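PDB 1Y7R: hypothetical protein SA2161 from Staphylococcus aureus, which is of unknown function but probably acts as a GNAT-family acetyltransferase, moving an acetyl group from acetyl-CoA to an acceptor not yet identified. Local coordinates for residues D13-R18 with E29-G34; R55-G60 with Q65-A70. The protein carries 4 engineered substitutions. One frame throughout, in Å; residues are numbered along the deposited sequence.

Contact 1: residues D13-R18 with E29-G34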
loop_
_atom_site.group_PDB
_atom_site.type_symbol
_atom_site.label_atom_id
_atom_site.label_comp_id
_atom_site.label_asym_id
_atom_site.label_seq_id
_atom_site.Cartn_x
_atom_site.Cartn_y
_atom_site.Cartn_z
ATOM N N ASP A 13 4.511 -17.842 13.434
ATOM C CA ASP A 13 3.034 -17.849 13.318
ATOM C C ASP A 13 2.607 -17.138 12.021
ATOM O O ASP A 13 1.719 -17.605 11.293
ATOM C CB ASP A 13 2.375 -17.172 14.526
ATOM C CG ASP A 13 2.256 -18.084 15.733
ATOM O OD1 ASP A 13 1.815 -17.575 16.794
ATOM O OD2 ASP A 13 2.553 -19.300 15.628
ATOM N N TYR A 14 3.260 -16.016 11.728
ATOM C CA TYR A 14 2.989 -15.240 10.530
ATOM C C TYR A 14 3.233 -16.071 9.286
ATOM O O TYR A 14 2.369 -16.194 8.422
ATOM C CB TYR A 14 3.833 -13.958 10.507
ATOM C CG TYR A 14 3.782 -13.205 9.192
ATOM C CD1 TYR A 14 2.773 -12.290 8.954
ATOM C CD2 TYR A 14 4.769 -13.375 8.202
ATOM C CE1 TYR A 14 2.703 -11.570 7.775
ATOM C CE2 TYR A 14 4.700 -12.662 7.003
ATOM C CZ TYR A 14 3.662 -11.770 6.790
ATOM O OH TYR A 14 3.584 -11.054 5.609
ATOM N N CYS A 15 4.439 -16.627 9.185
ATOM C CA CYS A 15 4.808 -17.376 8.002
ATOM C C CYS A 15 3.869 -18.583 7.858
ATOM O O CYS A 15 3.415 -18.910 6.746
ATOM C CB CYS A 15 6.258 -17.836 8.123
ATOM S SG CYS A 15 7.416 -16.450 7.948
ATOM N N ALA A 16 3.576 -19.232 8.987
ATOM C CA ALA A 16 2.728 -20.421 9.022
ATOM C C ALA A 16 1.305 -20.111 8.607
ATOM O O ALA A 16 0.657 -20.896 7.885
ATOM C CB ALA A 16 2.731 -21.058 10.408
ATOM N N LEU A 17 0.824 -18.955 9.035
ATOM C CA LEU A 17 -0.525 -18.560 8.669
ATOM C C LEU A 17 -0.644 -18.280 7.181
ATOM O O LEU A 17 -1.596 -18.742 6.543
ATOM C CB LEU A 17 -1.012 -17.404 9.525
ATOM C CG LEU A 17 -2.404 -16.897 9.198
ATOM C CD1 LEU A 17 -3.455 -18.019 9.333
ATOM C CD2 LEU A 17 -2.705 -15.718 10.135
ATOM N N ARG A 18 0.311 -17.545 6.613
ATOM C CA ARG A 18 0.375 -17.353 5.160
ATOM C C ARG A 18 0.286 -18.679 4.394
ATOM O O ARG A 18 -0.544 -18.849 3.518
ATOM C CB ARG A 18 1.693 -16.656 4.782
ATOM C CG ARG A 18 1.654 -15.150 4.840
ATOM C CD ARG A 18 2.496 -14.610 3.628
ATOM N NE ARG A 18 2.041 -13.309 3.190
ATOM C CZ ARG A 18 1.740 -12.943 1.955
ATOM N NH1 ARG A 18 1.892 -13.750 0.903
ATOM N NH2 ARG A 18 1.314 -11.714 1.779
ATOM N N GLU A 29 13.315 -14.068 7.135
ATOM C CA GLU A 29 14.029 -12.800 7.073
ATOM C C GLU A 29 13.082 -11.641 6.738
ATOM O O GLU A 29 13.158 -10.554 7.352
ATOM C CB GLU A 29 15.179 -12.823 6.069
ATOM C CG GLU A 29 16.087 -11.567 6.131
ATOM C CD GLU A 29 16.955 -11.328 4.882
ATOM O OE1 GLU A 29 16.697 -11.934 3.810
ATOM O OE2 GLU A 29 17.908 -10.509 4.968
ATOM N N ALA A 30 12.202 -11.838 5.750
ATOM C CA ALA A 30 11.301 -10.728 5.404
ATOM C C ALA A 30 10.348 -10.451 6.563
ATOM O O ALA A 30 10.072 -9.282 6.891
ATOM C CB ALA A 30 10.508 -11.004 4.104
ATOM N N ALA A 31 9.841 -11.528 7.171
ATOM C CA ALA A 31 8.914 -11.408 8.286
ATOM C C ALA A 31 9.552 -10.667 9.467
ATOM O O ALA A 31 8.935 -9.794 10.083
ATOM C CB ALA A 31 8.416 -12.789 8.681
ATOM N N GLU A 32 10.802 -10.995 9.765
ATOM C CA GLU A 32 11.528 -10.367 10.867
ATOM C C GLU A 32 11.629 -8.871 10.626
ATOM O O GLU A 32 11.393 -8.071 11.530
ATOM C CB GLU A 32 12.935 -10.935 10.954
ATOM C CG GLU A 32 13.038 -12.284 11.630
ATOM C CD GLU A 32 14.474 -12.732 11.823
ATOM O OE1 GLU A 32 15.328 -12.467 10.940
ATOM O OE2 GLU A 32 14.760 -13.367 12.863
ATOM N N LYS A 33 11.983 -8.494 9.402
ATOM C CA LYS A 33 12.118 -7.096 9.068
ATOM C C LYS A 33 10.775 -6.357 8.999
ATOM O O LYS A 33 10.735 -5.168 9.305
ATOM C CB LYS A 33 12.813 -6.965 7.728
ATOM C CG LYS A 33 14.166 -7.648 7.640
ATOM C CD LYS A 33 14.741 -7.511 6.255
ATOM C CE LYS A 33 14.671 -6.072 5.790
ATOM N NZ LYS A 33 15.152 -5.139 6.855
ATOM N N GLY A 34 9.700 -7.050 8.613
ATOM C CA GLY A 34 8.410 -6.400 8.284
ATOM C C GLY A 34 7.411 -6.338 9.428
ATOM O O GLY A 34 6.667 -5.357 9.579
#
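In the helical pair that follows the first strand of this GNAT fold, segments 13-18 of helix 11-20 and 29-34 of helix 28-34 meet through one methyl group: Ala31 CB rests against the side chains of both Tyr14 and Cys15. The backbones come within 7.2 Å of each other at Cys15 CA and Ala31 CA. The methyl approaches the tyrosine ring obliquely, nearest CD2, with Ala31 CB 3.7 Å from Tyr14 CD2 and 4.1 Å from Tyr14 CE2. Cys15 adds to the same seat by setting its SG 3.9 Å from Ala31 CB. Tyr14 holds its ring away from its own backbone nitrogen (chi1 171°), which carries the ring down the flank of helix 11-20 and past Ala31 to the sheet beneath. There Tyr14 OH is hydrogen-bonded to Asp68 OD2, while the ring also packs on Met53 of strand 49-58 and on Thr62 of the second subunit. Cys11, one turn earlier on helix 11-20, gives Ala31 a further neighbour. No hydrogen bond spans the two segments, and the contact between them is apolar. Tyr14 therefore uses its ring carbons for packing against the neighbouring helix, while its hydroxyl bonds a carboxylate of the sheet, which probably restricts movement of the ring relative to Ala31.

Contact 2: residues R55-G60 with Q65-A70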
loop_
_atom_site.group_PDB
_atom_site.type_symbol
_atom_site.label_atom_id
_atom_site.label_comp_id
_atom_site.label_asym_id
_atom_site.label_seq_id
_atom_site.Cartn_x
_atom_site.Cartn_y
_atom_site.Cartn_z
ATOM N N ARG A 55 -3.339 -6.874 8.270
ATOM C CA ARG A 55 -2.377 -5.812 8.590
ATOM C C ARG A 55 -2.702 -4.578 7.750
ATOM O O ARG A 55 -3.362 -4.686 6.709
ATOM C CB ARG A 55 -0.923 -6.288 8.334
ATOM C CG ARG A 55 -0.568 -7.566 9.108
ATOM C CD ARG A 55 0.752 -8.176 8.716
ATOM N NE ARG A 55 1.899 -7.342 9.116
ATOM C CZ ARG A 55 2.893 -6.942 8.320
ATOM N NH1 ARG A 55 2.951 -7.293 7.034
ATOM N NH2 ARG A 55 3.867 -6.208 8.862
ATOM N N VAL A 56 -2.275 -3.420 8.238
ATOM C CA VAL A 56 -2.422 -2.140 7.527
ATOM C C VAL A 56 -1.059 -1.415 7.483
ATOM O O VAL A 56 -0.359 -1.281 8.508
ATOM C CB VAL A 56 -3.467 -1.245 8.206
ATOM C CG1 VAL A 56 -3.565 0.143 7.510
ATOM C CG2 VAL A 56 -4.827 -1.935 8.260
ATOM N N ILE A 57 -0.704 -0.945 6.286
ATOM C CA ILE A 57 0.409 -0.034 6.069
ATOM C C ILE A 57 -0.179 1.305 5.592
ATOM O O ILE A 57 -1.334 1.367 5.143
ATOM C CB ILE A 57 1.456 -0.589 5.065
ATOM C CG1 ILE A 57 0.808 -0.965 3.712
ATOM C CG2 ILE A 57 2.210 -1.797 5.682
ATOM C CD1 ILE A 57 1.801 -1.073 2.551
ATOM N N GLY A 58 0.601 2.365 5.672
ATOM C CA GLY A 58 0.051 3.653 5.227
ATOM C C GLY A 58 0.875 4.825 5.716
ATOM O O GLY A 58 1.952 4.634 6.300
ATOM N N ASP A 59 0.372 6.040 5.473
ATOM C CA ASP A 59 1.059 7.249 5.955
ATOM C C ASP A 59 0.275 8.004 7.054
ATOM O O ASP A 59 0.657 9.095 7.472
ATOM C CB ASP A 59 1.417 8.164 4.755
ATOM C CG ASP A 59 0.195 8.900 4.176
ATOM O OD1 ASP A 59 -0.967 8.592 4.519
ATOM O OD2 ASP A 59 0.428 9.785 3.346
ATOM N N GLY A 60 -0.818 7.397 7.496
ATOM C CA GLY A 60 -1.636 7.929 8.575
ATOM C C GLY A 60 -2.611 9.014 8.188
ATOM O O GLY A 60 -3.315 9.544 9.073
ATOM N N GLN A 65 -2.920 0.879 2.793
ATOM C CA GLN A 65 -3.138 -0.369 2.075
ATOM C C GLN A 65 -3.361 -1.460 3.106
ATOM O O GLN A 65 -2.591 -1.584 4.064
ATOM C CB GLN A 65 -1.931 -0.748 1.210
ATOM C CG GLN A 65 -2.315 -1.767 0.125
ATOM C CD GLN A 65 -1.133 -2.338 -0.627
ATOM O OE1 GLN A 65 0.006 -2.307 -0.173
ATOM N NE2 GLN A 65 -1.423 -2.925 -1.763
ATOM N N ILE A 66 -4.417 -2.231 2.899
ATOM C CA ILE A 66 -4.713 -3.406 3.706
ATOM C C ILE A 66 -4.004 -4.576 3.043
ATOM O O ILE A 66 -4.130 -4.772 1.813
ATOM C CB ILE A 66 -6.230 -3.654 3.770
ATOM C CG1 ILE A 66 -6.900 -2.446 4.428
ATOM C CG2 ILE A 66 -6.553 -4.956 4.510
ATOM C CD1 ILE A 66 -8.393 -2.452 4.324
ATOM N N VAL A 67 -3.254 -5.327 3.851
ATOM C CA VAL A 67 -2.384 -6.394 3.345
ATOM C C VAL A 67 -2.465 -7.605 4.265
ATOM O O VAL A 67 -2.914 -7.468 5.395
ATOM C CB VAL A 67 -0.891 -5.934 3.208
ATOM C CG1 VAL A 67 -0.745 -4.782 2.192
ATOM C CG2 VAL A 67 -0.234 -5.567 4.597
ATOM N N ASP A 68 -2.046 -8.776 3.780
ATOM C CA ASP A 68 -1.910 -9.970 4.635
ATOM C C ASP A 68 -3.207 -10.382 5.302
ATOM O O ASP A 68 -3.210 -10.781 6.479
ATOM C CB ASP A 68 -0.827 -9.740 5.699
ATOM C CG ASP A 68 0.563 -9.884 5.136
ATOM O OD1 ASP A 68 0.731 -10.691 4.204
ATOM O OD2 ASP A 68 1.485 -9.197 5.582
ATOM N N ILE A 69 -4.329 -10.312 4.569
ATOM C CA ILE A 69 -5.587 -10.856 5.107
ATOM C C ILE A 69 -5.517 -12.368 4.936
ATOM O O ILE A 69 -5.725 -12.894 3.829
ATOM C CB ILE A 69 -6.820 -10.264 4.389
ATOM C CG1 ILE A 69 -6.771 -8.732 4.498
ATOM C CG2 ILE A 69 -8.146 -10.818 4.996
ATOM C CD1 ILE A 69 -6.874 -8.205 5.873
ATOM N N ALA A 70 -5.226 -13.066 6.030
ATOM C CA ALA A 70 -4.917 -14.489 5.950
ATOM C C ALA A 70 -5.757 -15.202 6.980
ATOM O O ALA A 70 -5.646 -14.904 8.175
ATOM C CB ALA A 70 -3.449 -14.716 6.266
#
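Arg55 pairs with Val67 through two backbone hydrogen bonds, Arg55 N to Val67 O at 3.0 Å and Val67 N to Arg55 O at 2.9 Å, the second almost straight at the hydrogen (176°). Its side chain leaves beside the backbone nitrogen (chi1 -56°) and bends at chi3, so that CD lies over Asp68 CB and NH1 reaches Asp68 OD2 at 2.8 Å in a salt bridge. The carboxylate oxygen sits at the guanidinium edge, nearly in its plane, although the two flat groups are turned 31° apart. Asp68 OD1 is engaged in turn by Arg18 of helix 11-20, and Arg55 NH2 forms a salt bridge with Asp59 of the second subunit, a pairing made reciprocally by the two chains. On this side of the Arg55-Val67 pair the register slips by one residue: Asp68, with positive phi, is the extra residue of a beta bulge, and Ala70 bonds to Met53. A bulge in this strand is characteristic of GNAT enzymes, where it lies beside the acetyl-CoA site; the same role is probable here. The strands are the antiparallel arms of the hairpin at the centre of the sheet. Val56 and Ile66 form the non-hydrogen-bonded pair, with Val56 CG2 4.4 Å from Ile66 CG1. Ile57 makes the next hydrogen-bonded pair, with Gln65, its N 3.0 Å from Gln65 O and its O 2.9 Å from Gln65 N. On the face shared with Arg55, Ile57 CG1 lies 3.7 Å from Gln65 CB, and Ile57 CD1 extends alongside to 3.5 Å from Gln65 OE1. Past Gly58 the chain enters the turn, where Asp59 OD1 accepts the backbone N-H groups of Gly61, Thr62 and Val63.

In the fold
Contact 1 precedes contact 2 in the chain, and their centres lie about 14 Å apart in the GNAT fold. The helices of 13-18 and 29-34 connect strand 3-5 to strand 40-46 and lie over the face of the sheet that bears Arg55 and Val67; helix 80-95 covers the other. Asp68 is the main polar junction: helix 11-20 supplies two groups to its carboxylate, and strand 49-58 a third. Further links are the packing of Gly34 O on Arg55 NH2 and of Leu17 on Ala70 O. Both contacts also touch the second subunit, so the helical layer, the bulged strand and the dimer interface adjoin one another.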